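FAD:protein FMN transferase (Vibrio cholerae, PDB 6NXI) probably transfers the FMN moiety of FAD onto a threonine hydroxyl of target flavoproteins, releasing AMP, with magnesium or manganese as cofactor. Local coordinates at residues T17-Y23 with N176-G182; E38-L43 with V164-L169; L78-K82 with I137-L142; I129-L135 with D145-V151. All blocks are in the same frame, centred on the assembly; numbering follows the deposited sequence. Where two conformers were deposited one is given.

Contact 1. Residues T17-Y23 with N176-G182; sequences TTYNIKY and NYMVEIG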
# COMPACT_ATOMS: atom_id res chain seq x y z
N THR A 17 9.21 -7.31 -5.36
CA THR A 17 9.80 -7.37 -3.99
C THR A 17 9.82 -8.85 -3.56
O THR A 17 9.78 -9.74 -4.43
CB THR A 17 9.11 -6.38 -3.02
OG1 THR A 17 9.70 -6.36 -1.70
CG2 THR A 17 7.62 -6.58 -2.88
N THR A 18 9.74 -9.06 -2.25
CA THR A 18 9.72 -10.41 -1.66
C THR A 18 8.63 -10.45 -0.61
O THR A 18 8.24 -9.42 0.02
CB THR A 18 11.07 -10.83 -1.04
OG1 THR A 18 11.24 -9.88 0.01
CG2 THR A 18 12.19 -10.88 -2.04
N TYR A 19 8.06 -11.63 -0.46
CA TYR A 19 7.16 -11.93 0.67
C TYR A 19 7.89 -12.80 1.70
O TYR A 19 8.84 -13.54 1.39
CB TYR A 19 5.88 -12.62 0.21
CG TYR A 19 6.03 -14.02 -0.33
CD1 TYR A 19 6.03 -14.27 -1.69
CD2 TYR A 19 6.05 -15.12 0.52
CE1 TYR A 19 6.12 -15.56 -2.19
CE2 TYR A 19 6.19 -16.40 0.05
CZ TYR A 19 6.23 -16.62 -1.32
OH TYR A 19 6.31 -17.90 -1.80
N ASN A 20 7.40 -12.68 2.92
CA ASN A 20 7.87 -13.46 4.08
C ASN A 20 6.63 -13.86 4.86
O ASN A 20 5.90 -13.00 5.31
CB ASN A 20 8.85 -12.72 4.96
CG ASN A 20 10.17 -12.52 4.28
OD1 ASN A 20 10.94 -13.47 4.09
ND2 ASN A 20 10.43 -11.26 3.93
N ILE A 21 6.39 -15.15 4.96
CA ILE A 21 5.23 -15.66 5.70
C ILE A 21 5.79 -16.51 6.83
O ILE A 21 6.61 -17.40 6.55
CB ILE A 21 4.28 -16.39 4.76
CG1 ILE A 21 3.72 -15.36 3.76
CG2 ILE A 21 3.20 -17.12 5.57
CD1 ILE A 21 3.22 -15.97 2.52
N LYS A 22 5.38 -16.26 8.05
CA LYS A 22 5.74 -17.09 9.22
C LYS A 22 4.46 -17.62 9.83
O LYS A 22 3.48 -16.87 9.97
CB LYS A 22 6.55 -16.32 10.27
CG LYS A 22 7.91 -15.91 9.77
CD LYS A 22 8.68 -15.07 10.83
CE LYS A 22 10.08 -14.74 10.37
NZ LYS A 22 10.93 -14.11 11.42
N TYR A 23 4.44 -18.90 10.15
CA TYR A 23 3.24 -19.47 10.80
C TYR A 23 3.70 -20.52 11.79
O TYR A 23 4.82 -21.06 11.70
CB TYR A 23 2.21 -19.96 9.77
CG TYR A 23 2.67 -21.17 9.01
CD1 TYR A 23 3.31 -21.04 7.79
CD2 TYR A 23 2.43 -22.46 9.47
CE1 TYR A 23 3.75 -22.14 7.08
CE2 TYR A 23 2.85 -23.56 8.76
CZ TYR A 23 3.52 -23.41 7.56
OH TYR A 23 3.96 -24.48 6.83
N ASN A 176 -2.17 -18.82 13.64
CA ASN A 176 -1.02 -18.05 14.17
C ASN A 176 -0.08 -17.75 13.00
O ASN A 176 0.66 -18.63 12.54
CB ASN A 176 -0.31 -18.80 15.28
CG ASN A 176 -1.26 -19.20 16.36
OD1 ASN A 176 -1.59 -18.40 17.22
ND2 ASN A 176 -1.74 -20.44 16.32
N TYR A 177 -0.06 -16.51 12.53
CA TYR A 177 0.77 -16.19 11.35
C TYR A 177 1.15 -14.72 11.33
O TYR A 177 0.44 -13.85 11.87
CB TYR A 177 0.06 -16.54 10.05
CG TYR A 177 -1.27 -15.86 9.80
CD1 TYR A 177 -1.34 -14.55 9.37
CD2 TYR A 177 -2.48 -16.51 9.99
CE1 TYR A 177 -2.54 -13.89 9.19
CE2 TYR A 177 -3.69 -15.88 9.76
CZ TYR A 177 -3.72 -14.54 9.40
OH TYR A 177 -4.88 -13.85 9.17
N MET A 178 2.16 -14.49 10.51
CA MET A 178 2.57 -13.13 10.05
C MET A 178 2.74 -13.22 8.55
O MET A 178 3.51 -14.09 8.10
CB MET A 178 3.89 -12.66 10.64
CG MET A 178 4.42 -11.42 9.92
SD MET A 178 6.10 -11.03 10.42
CE MET A 178 5.75 -10.61 12.12
N VAL A 179 1.96 -12.44 7.78
CA VAL A 179 2.12 -12.33 6.32
C VAL A 179 2.75 -10.97 6.04
O VAL A 179 2.14 -9.98 6.48
CB VAL A 179 0.76 -12.45 5.63
CG1 VAL A 179 0.89 -12.20 4.16
CG2 VAL A 179 0.13 -13.82 5.94
N GLU A 180 3.88 -10.91 5.34
CA GLU A 180 4.56 -9.63 5.03
C GLU A 180 4.92 -9.62 3.54
O GLU A 180 5.52 -10.59 3.05
CB GLU A 180 5.77 -9.47 5.95
CG GLU A 180 6.57 -8.20 5.66
CD GLU A 180 7.77 -8.41 4.77
OE1 GLU A 180 8.63 -9.26 5.14
OE2 GLU A 180 7.81 -7.85 3.68
N ILE A 181 4.45 -8.62 2.81
CA ILE A 181 4.86 -8.40 1.39
C ILE A 181 5.37 -6.98 1.23
O ILE A 181 4.64 -6.05 1.49
CB ILE A 181 3.68 -8.65 0.45
CG1 ILE A 181 3.05 -10.03 0.65
CG2 ILE A 181 4.12 -8.45 -0.97
CD1 ILE A 181 1.81 -10.24 -0.23
N GLY A 182 6.64 -6.84 0.88
CA GLY A 182 7.24 -5.52 0.71
C GLY A 182 7.00 -4.62 1.91
O GLY A 182 6.70 -3.41 1.73
O HOH W 1 9.81 -7.83 1.83
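Thr-17, its side chain about 6 Å from the bound FAD, opens strand 17-24 with its OG1 3.5 Å from Gly-182 CA. Gly-182 has a positive phi (51°), and a CB there would crowd the Thr-17 methyl. Thr-18 O accepts from Gly-182 N (3.2 Å) and from a water that also donates to Glu-180 OE2, itself an acceptor for Gly-183 N. Tyr-19 sets its CB 3.9 Å from Ile-181 CG1, while its hydroxyl reaches Asp-40. Asn-20 and Glu-180 form a hydrogen-bonded pair, Asn-20 N to Glu-180 O at 2.8 Å and Glu-180 N to Asn-20 O at 2.9 Å, and Asn-20 ND2 adds a side-chain bond to Glu-180 OE1 at 3.0 Å; Asn-20 OD1 turns to His-9. Although 152 residues lie between the segments, the strands are neighbours in the large, fully antiparallel sheet of this ApbE-family protein, where 17-24 lies between 7-14 and 177-181; the short segment axes run at 177° and approach to 4.6 Å. Ile-21 follows on the same face as Tyr-19, its CG1 4.3 Å from Val-179 CG1, under helices 32-50 and 157-171. Lys-22 repeats the two-bond pattern: Lys-22 N to Met-178 O at 2.9 Å, Met-178 N to Lys-22 O at 2.8 Å. Tyr-23 finishes opposite Tyr-177, the CB atoms 4.0 Å apart and the rings diverging; the Tyr-177 hydroxyl bonds to Gln-170.

Contact 2. Residues E38-L43 with V164-L169; sequences EIDRLL and VVADYL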
# COMPACT_ATOMS: atom_id res chain seq x y z
N GLU A 38 0.26 -22.85 -3.22
CA GLU A 38 -1.00 -22.10 -3.39
C GLU A 38 -0.74 -20.61 -3.15
O GLU A 38 -1.30 -19.79 -3.84
CB GLU A 38 -2.08 -22.64 -2.48
CG GLU A 38 -3.41 -21.96 -2.72
CD GLU A 38 -3.99 -22.01 -4.11
OE1 GLU A 38 -3.49 -22.75 -5.01
OE2 GLU A 38 -4.97 -21.29 -4.32
N ILE A 39 0.10 -20.29 -2.17
CA ILE A 39 0.43 -18.87 -1.92
C ILE A 39 1.04 -18.28 -3.18
O ILE A 39 0.65 -17.18 -3.58
CB ILE A 39 1.38 -18.75 -0.71
CG1 ILE A 39 0.60 -19.07 0.56
CG2 ILE A 39 2.03 -17.37 -0.70
CD1 ILE A 39 1.51 -19.36 1.73
N ASP A 40 1.98 -18.96 -3.81
CA ASP A 40 2.58 -18.46 -5.07
C ASP A 40 1.49 -18.30 -6.14
O ASP A 40 1.54 -17.32 -6.87
CB ASP A 40 3.75 -19.33 -5.51
CG ASP A 40 4.97 -19.11 -4.63
OD1 ASP A 40 5.10 -17.99 -4.09
OD2 ASP A 40 5.78 -20.05 -4.53
N ARG A 41 0.56 -19.23 -6.27
CA ARG A 41 -0.52 -19.13 -7.30
C ARG A 41 -1.39 -17.89 -7.02
O ARG A 41 -1.80 -17.15 -8.01
CB ARG A 41 -1.35 -20.41 -7.30
CG ARG A 41 -2.27 -20.53 -8.51
CD ARG A 41 -3.38 -21.56 -8.33
NE ARG A 41 -4.34 -21.13 -7.33
CZ ARG A 41 -5.27 -20.20 -7.51
NH1 ARG A 41 -5.48 -19.67 -8.70
NH2 ARG A 41 -6.04 -19.86 -6.49
N LEU A 42 -1.74 -17.66 -5.74
CA LEU A 42 -2.64 -16.55 -5.37
C LEU A 42 -1.90 -15.25 -5.70
O LEU A 42 -2.55 -14.34 -6.17
CB LEU A 42 -3.04 -16.67 -3.89
CG LEU A 42 -4.03 -17.79 -3.58
CD1 LEU A 42 -4.05 -18.08 -2.10
CD2 LEU A 42 -5.42 -17.43 -4.06
N LEU A 43 -0.63 -15.16 -5.35
CA LEU A 43 0.09 -13.89 -5.57
C LEU A 43 0.34 -13.65 -7.08
O LEU A 43 0.29 -12.48 -7.52
CB LEU A 43 1.37 -13.88 -4.74
CG LEU A 43 1.13 -13.77 -3.25
CD1 LEU A 43 2.45 -13.91 -2.50
CD2 LEU A 43 0.43 -12.48 -2.89
N VAL A 164 -5.28 -11.54 0.82
CA VAL A 164 -5.57 -12.81 0.09
C VAL A 164 -4.80 -13.98 0.73
O VAL A 164 -5.41 -15.04 1.01
CB VAL A 164 -5.26 -12.66 -1.40
CG1 VAL A 164 -5.19 -14.00 -2.09
CG2 VAL A 164 -6.26 -11.71 -2.04
N VAL A 165 -3.54 -13.78 1.02
CA VAL A 165 -2.72 -14.86 1.65
C VAL A 165 -3.19 -15.14 3.09
O VAL A 165 -3.27 -16.34 3.48
CB VAL A 165 -1.23 -14.52 1.56
CG1 VAL A 165 -0.39 -15.43 2.44
CG2 VAL A 165 -0.77 -14.47 0.11
N ALA A 166 -3.49 -14.11 3.86
CA ALA A 166 -3.96 -14.26 5.27
C ALA A 166 -5.25 -15.08 5.24
O ALA A 166 -5.40 -16.05 6.02
CB ALA A 166 -4.11 -12.93 5.96
N ASP A 167 -6.16 -14.77 4.30
CA ASP A 167 -7.43 -15.54 4.23
C ASP A 167 -7.17 -16.98 3.81
O ASP A 167 -7.86 -17.87 4.34
CB ASP A 167 -8.42 -14.93 3.24
CG ASP A 167 -8.98 -13.60 3.69
OD1 ASP A 167 -8.75 -13.19 4.84
OD2 ASP A 167 -9.67 -12.99 2.87
N TYR A 168 -6.22 -17.22 2.92
CA TYR A 168 -5.82 -18.59 2.53
C TYR A 168 -5.30 -19.34 3.76
O TYR A 168 -5.66 -20.54 3.99
CB TYR A 168 -4.81 -18.60 1.38
CG TYR A 168 -4.25 -19.97 1.14
CD1 TYR A 168 -5.05 -20.99 0.68
CD2 TYR A 168 -2.94 -20.31 1.46
CE1 TYR A 168 -4.56 -22.26 0.45
CE2 TYR A 168 -2.44 -21.59 1.28
CZ TYR A 168 -3.26 -22.59 0.79
OH TYR A 168 -2.74 -23.84 0.62
N LEU A 169 -4.43 -18.71 4.55
CA LEU A 169 -3.86 -19.43 5.71
C LEU A 169 -5.01 -19.81 6.66
O LEU A 169 -5.01 -20.95 7.15
CB LEU A 169 -2.80 -18.60 6.39
CG LEU A 169 -1.53 -18.37 5.58
CD1 LEU A 169 -0.59 -17.48 6.40
CD2 LEU A 169 -0.83 -19.68 5.25
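Tyr-168 lays one face of its ring under the side chain of Glu-38, whose CG stands 3.8 Å from the ring centroid in a CH-pi contact. Past that methylene the carboxylate bends away to a salt bridge on its own helix, Glu-38 OE2 to Arg-41 NH2 at 2.8 Å. Leu-42, one turn on from Glu-38, touches Tyr-168 CB with its CD1 (3.6 Å). Leu-42 CB lies 3.9 Å from Val-164 CG1. Deeper in, Val-165 CG2 meets Ile-39 CG2 at 4.1 Å and Leu-43 CD2 at 3.8 Å, and Ile-39 CD1 extends to Leu-169 CD2 at 4.2 Å. The helices run roughly antiparallel, at 147°, with segment axes 10.1 Å apart, a spacing bridged by the side chains just named. Helices 32-50 and 157-171 thus lie side by side on one face of the large antiparallel sheet, where Ile-39, Val-165 and Leu-169 all rest on Ile-21 of strand 17-24, and Leu-43 and Leu-169 also reach strand 177-181.

Contact 3. Residues L78-K82 with I137-L142; sequences LTVVK and IEGNTL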
# COMPACT_ATOMS: atom_id res chain seq x y z
N LEU A 78 -12.13 -5.50 -9.10
CA LEU A 78 -13.26 -4.62 -8.75
C LEU A 78 -13.18 -4.22 -7.26
O LEU A 78 -13.31 -3.04 -6.98
CB LEU A 78 -14.57 -5.34 -9.11
CG LEU A 78 -15.82 -4.48 -9.28
CD1 LEU A 78 -16.16 -3.74 -8.00
CD2 LEU A 78 -15.68 -3.55 -10.44
N THR A 79 -12.94 -5.18 -6.36
CA THR A 79 -12.88 -4.93 -4.91
C THR A 79 -11.78 -3.89 -4.64
O THR A 79 -12.03 -2.97 -3.84
CB THR A 79 -12.66 -6.23 -4.15
OG1 THR A 79 -13.81 -7.05 -4.46
CG2 THR A 79 -12.53 -5.99 -2.65
N VAL A 80 -10.61 -4.04 -5.26
CA VAL A 80 -9.47 -3.13 -5.00
C VAL A 80 -9.74 -1.75 -5.58
O VAL A 80 -9.54 -0.75 -4.90
CB VAL A 80 -8.17 -3.76 -5.53
CG1 VAL A 80 -7.03 -2.76 -5.43
CG2 VAL A 80 -7.88 -5.07 -4.80
N VAL A 81 -10.33 -1.68 -6.77
CA VAL A 81 -10.62 -0.34 -7.35
C VAL A 81 -11.71 0.36 -6.54
O VAL A 81 -11.61 1.56 -6.28
CB VAL A 81 -10.95 -0.41 -8.86
CG1 VAL A 81 -11.36 0.96 -9.37
CG2 VAL A 81 -9.75 -0.92 -9.63
N LYS A 82 -12.73 -0.37 -6.08
CA LYS A 82 -13.79 0.23 -5.25
C LYS A 82 -13.19 0.82 -3.97
O LYS A 82 -13.61 1.94 -3.58
CB LYS A 82 -14.84 -0.82 -4.92
CG LYS A 82 -16.07 -0.26 -4.25
CD LYS A 82 -17.19 -1.29 -4.14
CE LYS A 82 -17.45 -2.05 -5.42
NZ LYS A 82 -18.24 -1.28 -6.43
N ILE A 137 -17.15 2.99 -11.74
CA ILE A 137 -17.50 1.55 -11.58
C ILE A 137 -18.98 1.37 -11.94
O ILE A 137 -19.82 2.16 -11.46
CB ILE A 137 -17.19 1.06 -10.17
CG1 ILE A 137 -15.69 1.14 -9.90
CG2 ILE A 137 -17.75 -0.33 -9.98
CD1 ILE A 137 -15.30 0.67 -8.51
N GLU A 138 -19.24 0.41 -12.81
CA GLU A 138 -20.62 0.04 -13.23
C GLU A 138 -20.68 -1.50 -13.19
O GLU A 138 -20.07 -2.14 -14.09
CB GLU A 138 -20.98 0.58 -14.62
CG GLU A 138 -21.13 2.10 -14.69
CD GLU A 138 -21.61 2.60 -16.04
OE1 GLU A 138 -22.84 2.59 -16.24
OE2 GLU A 138 -20.76 2.94 -16.90
N GLY A 139 -21.36 -1.99 -12.12
CA GLY A 139 -21.51 -3.43 -11.88
C GLY A 139 -20.13 -4.02 -11.74
O GLY A 139 -19.40 -3.53 -10.85
N ASN A 140 -19.76 -4.92 -12.64
CA ASN A 140 -18.45 -5.63 -12.61
C ASN A 140 -17.52 -5.06 -13.70
O ASN A 140 -16.71 -5.83 -14.27
CB ASN A 140 -18.67 -7.13 -12.77
CG ASN A 140 -19.52 -7.67 -11.65
OD1 ASN A 140 -19.53 -7.11 -10.55
ND2 ASN A 140 -20.22 -8.77 -11.88
N THR A 141 -17.64 -3.76 -14.00
CA THR A 141 -16.84 -3.12 -15.07
C THR A 141 -16.26 -1.81 -14.55
O THR A 141 -16.77 -1.22 -13.55
CB THR A 141 -17.64 -2.87 -16.37
OG1 THR A 141 -18.48 -1.76 -16.11
CG2 THR A 141 -18.45 -4.09 -16.77
N LEU A 142 -15.20 -1.40 -15.22
CA LEU A 142 -14.59 -0.06 -15.11
C LEU A 142 -14.86 0.70 -16.41
O LEU A 142 -14.74 0.10 -17.48
CB LEU A 142 -13.08 -0.21 -14.93
CG LEU A 142 -12.59 -1.11 -13.80
CD1 LEU A 142 -11.08 -1.00 -13.69
CD2 LEU A 142 -13.26 -0.76 -12.48
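The helix 75-90 presents Leu-78, Val-81 and Lys-82 to a tight beta hairpin, in which Ile-137, the turn at Gly-139 and Asn-140, and Leu-142 line a hollow. Leu-78 pushes into it: its CD2 lies 3.9 Å from Ile-137 CG2, 3.7 Å from Gly-139 O, 4.0 Å from Thr-141 O and 4.2 Å from Leu-142 CD2, so one methyl touches both strands and the turn. In return Ile-137 is the bump that enters the helix surface, extending its CD1 to 4.0 Å from Val-81 CG1 and 3.6 Å from Lys-82 CA. Val-81 CG1 also meets Leu-142 CD2 at 4.0 Å. The hairpin owes its shape to a type II' turn from Glu-138 to Thr-141, with Gly-139 at a positive phi of 59°; Thr-141 OG1 bonds back to Glu-138 O at 2.6 Å. Strand 141-144 continues the small sheet by pairing with strand 71-72, just ahead of the helix. Lys-82 curls over Ile-137, bringing NZ 3.7 Å from Ile-137 CG2. Between these segments the contact therefore rests on shape and aliphatic packing, while the hairpin's backbone bonds go to itself and to strand 71-72 and its flank.

Contact 4. Residues I129-L135 with D145-V151; sequences ITGIEHL and DIPELYV
A short histidine-carboxylate hydrogen bond, His-134 ND1 to Asp-145 OD1 at 2.6 Å, ties together two loops with little regular structure. They flank the base of the beta hairpin made by strands 135-138 and 141-144: segment 129-135 leads into it through a 3-10 turn at 132-134, and segment 145-151 leads out through a type I turn from Ile-146 to Leu-149. At the hairpin end Asp-145 N bonds to His-134 O (3.0 Å), with the two CA atoms 5.3 Å apart; at the far end Ile-129 and Leu-149 have CA atoms 5.8 Å apart. Gly-131, at phi 143° and psi 126°, takes angles that call for glycine, and its O receives His-134 N at 3.1 Å. Asp-145 is p (chi1 68°), bringing its carboxylate to His-134. His-134 is m (chi1 -62°, chi2 -68°), which lays its ring face against Ile-146, CD1 3.9 Å from the centroid in a CH-pi contact. Ile-146 and Ile-129 are both p, t; Ile-146 CD1 reaches Ile-129 CA at 3.6 Å, and Ile-129 CG2 lies 3.8 Å from Glu-148 CB. Leu-149 (t, p) wedges against segment 129-135, CD1 3.5 Å from His-134 CB and CD2 4.1 Å from Leu-135 CB. Leu-135 CD2 meets Val-151 CG2 at 4.2 Å, beside Phe-62. A water takes the proton of Tyr-150 N (2.8 Å) and lies 2.8 Å from Ile-129 O.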
# COMPACT_ATOMS: atom_id res chain seq x y z
N ILE A 129 -4.41 14.30 -17.99
CA ILE A 129 -4.96 12.93 -18.20
C ILE A 129 -4.97 12.17 -16.87
O ILE A 129 -4.97 10.96 -16.92
CB ILE A 129 -4.18 12.18 -19.30
CG1 ILE A 129 -2.69 12.05 -18.97
CG2 ILE A 129 -4.40 12.85 -20.64
CD1 ILE A 129 -1.93 11.06 -19.82
N THR A 130 -5.02 12.86 -15.74
CA THR A 130 -5.18 12.27 -14.39
C THR A 130 -6.44 12.84 -13.73
O THR A 130 -6.90 13.93 -14.09
CB THR A 130 -3.94 12.50 -13.53
OG1 THR A 130 -3.97 13.88 -13.20
CG2 THR A 130 -2.68 12.11 -14.25
N GLY A 131 -7.03 12.08 -12.82
CA GLY A 131 -8.14 12.55 -11.99
C GLY A 131 -9.13 11.45 -11.78
O GLY A 131 -9.55 10.83 -12.79
N ILE A 132 -9.43 11.18 -10.52
CA ILE A 132 -10.33 10.09 -10.06
C ILE A 132 -11.70 10.27 -10.75
O ILE A 132 -12.38 9.25 -10.91
CB ILE A 132 -10.43 10.10 -8.52
CG1 ILE A 132 -10.97 8.77 -7.99
CG2 ILE A 132 -11.25 11.28 -8.03
CD1 ILE A 132 -10.00 7.63 -8.08
N GLU A 133 -12.08 11.50 -11.04
CA GLU A 133 -13.43 11.82 -11.59
C GLU A 133 -13.60 11.11 -12.94
O GLU A 133 -14.79 10.91 -13.35
CB GLU A 133 -13.64 13.33 -11.71
CG GLU A 133 -12.72 14.01 -12.73
CD GLU A 133 -11.30 14.35 -12.29
OE1 GLU A 133 -10.94 14.09 -11.09
OE2 GLU A 133 -10.57 15.01 -13.15
N HIS A 134 -12.50 10.75 -13.60
CA HIS A 134 -12.48 10.14 -14.95
C HIS A 134 -12.81 8.65 -14.90
O HIS A 134 -13.05 8.06 -15.98
CB HIS A 134 -11.17 10.37 -15.69
CG HIS A 134 -10.84 11.79 -15.97
ND1 HIS A 134 -11.58 12.60 -16.86
CD2 HIS A 134 -9.83 12.55 -15.52
CE1 HIS A 134 -11.03 13.79 -16.91
NE2 HIS A 134 -9.93 13.78 -16.11
N LEU A 135 -12.79 8.06 -13.70
CA LEU A 135 -12.89 6.60 -13.49
C LEU A 135 -14.25 6.33 -12.84
O LEU A 135 -14.52 6.92 -11.79
CB LEU A 135 -11.75 6.14 -12.57
CG LEU A 135 -11.72 4.64 -12.25
CD1 LEU A 135 -11.51 3.80 -13.50
CD2 LEU A 135 -10.63 4.34 -11.24
N ASP A 145 -13.48 8.01 -18.98
CA ASP A 145 -14.17 8.99 -19.87
C ASP A 145 -13.11 9.67 -20.72
O ASP A 145 -13.49 10.48 -21.59
CB ASP A 145 -15.04 9.97 -19.09
CG ASP A 145 -14.30 10.96 -18.21
OD1 ASP A 145 -13.03 11.03 -18.27
OD2 ASP A 145 -15.01 11.66 -17.47
N ILE A 146 -11.84 9.35 -20.49
CA ILE A 146 -10.73 9.80 -21.37
C ILE A 146 -9.87 8.59 -21.70
O ILE A 146 -9.62 7.73 -20.84
CB ILE A 146 -9.91 10.98 -20.80
CG1 ILE A 146 -9.26 10.68 -19.45
CG2 ILE A 146 -10.74 12.24 -20.72
CD1 ILE A 146 -8.21 11.67 -19.05
N PRO A 147 -9.43 8.48 -22.97
CA PRO A 147 -8.67 7.32 -23.44
C PRO A 147 -7.31 7.08 -22.78
O PRO A 147 -6.89 5.96 -22.73
CB PRO A 147 -8.52 7.56 -24.96
CG PRO A 147 -8.77 9.03 -25.15
CD PRO A 147 -9.70 9.46 -24.04
N GLU A 148 -6.64 8.13 -22.30
CA GLU A 148 -5.22 8.04 -21.88
C GLU A 148 -5.14 7.70 -20.38
O GLU A 148 -4.00 7.72 -19.85
CB GLU A 148 -4.50 9.37 -22.15
CG GLU A 148 -4.60 9.84 -23.58
CD GLU A 148 -5.81 10.70 -23.95
OE1 GLU A 148 -6.73 10.86 -23.10
OE2 GLU A 148 -5.82 11.24 -25.10
N LEU A 149 -6.28 7.54 -19.70
CA LEU A 149 -6.32 7.33 -18.23
C LEU A 149 -5.45 6.12 -17.95
O LEU A 149 -5.54 5.14 -18.69
CB LEU A 149 -7.75 7.09 -17.70
CG LEU A 149 -7.92 7.42 -16.21
CD1 LEU A 149 -8.01 8.91 -15.98
CD2 LEU A 149 -9.15 6.74 -15.67
N TYR A 150 -4.60 6.19 -16.93
CA TYR A 150 -3.69 5.07 -16.59
C TYR A 150 -3.78 4.87 -15.08
O TYR A 150 -3.38 5.75 -14.31
CB TYR A 150 -2.28 5.40 -17.05
CG TYR A 150 -1.23 4.32 -16.95
CD1 TYR A 150 -0.81 3.83 -15.72
CD2 TYR A 150 -0.63 3.78 -18.08
CE1 TYR A 150 0.12 2.82 -15.63
CE2 TYR A 150 0.31 2.76 -18.00
CZ TYR A 150 0.73 2.30 -16.77
OH TYR A 150 1.66 1.29 -16.73
N VAL A 151 -4.40 3.78 -14.66
CA VAL A 151 -4.64 3.46 -13.22
C VAL A 151 -3.45 2.64 -12.75
O VAL A 151 -3.02 1.70 -13.45
CB VAL A 151 -5.96 2.68 -13.05
CG1 VAL A 151 -6.12 2.20 -11.64
CG2 VAL A 151 -7.16 3.51 -13.48
O HOH W 2 -4.66 8.60 -15.48
O HOH W 3 -16.40 9.98 -15.26

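How the contacts relate
Contacts 1 and 2 form one layered unit, their centres about 11 Å apart: the helices of contact 2 cover the strands of contact 1, strand 17-24 being followed by helix 32-50 and helix 157-171 by strand 177-181. Contacts 3 and 4 form a second unit, centres about 15 Å apart: contact 3 packs the hairpin on helix 75-90, contact 4 joins the loops at its base, and their segments alternate along the chain. Both fall between the paired segments of contacts 1 and 2, so the chain leaves the large sheet, builds the hairpin region and returns through helix 157-171. Contacts 1 and 4 have centres about 34 Å apart, yet the side chains of Thr-17 and Val-151 lie about 6 and about 9 Å from the FAD.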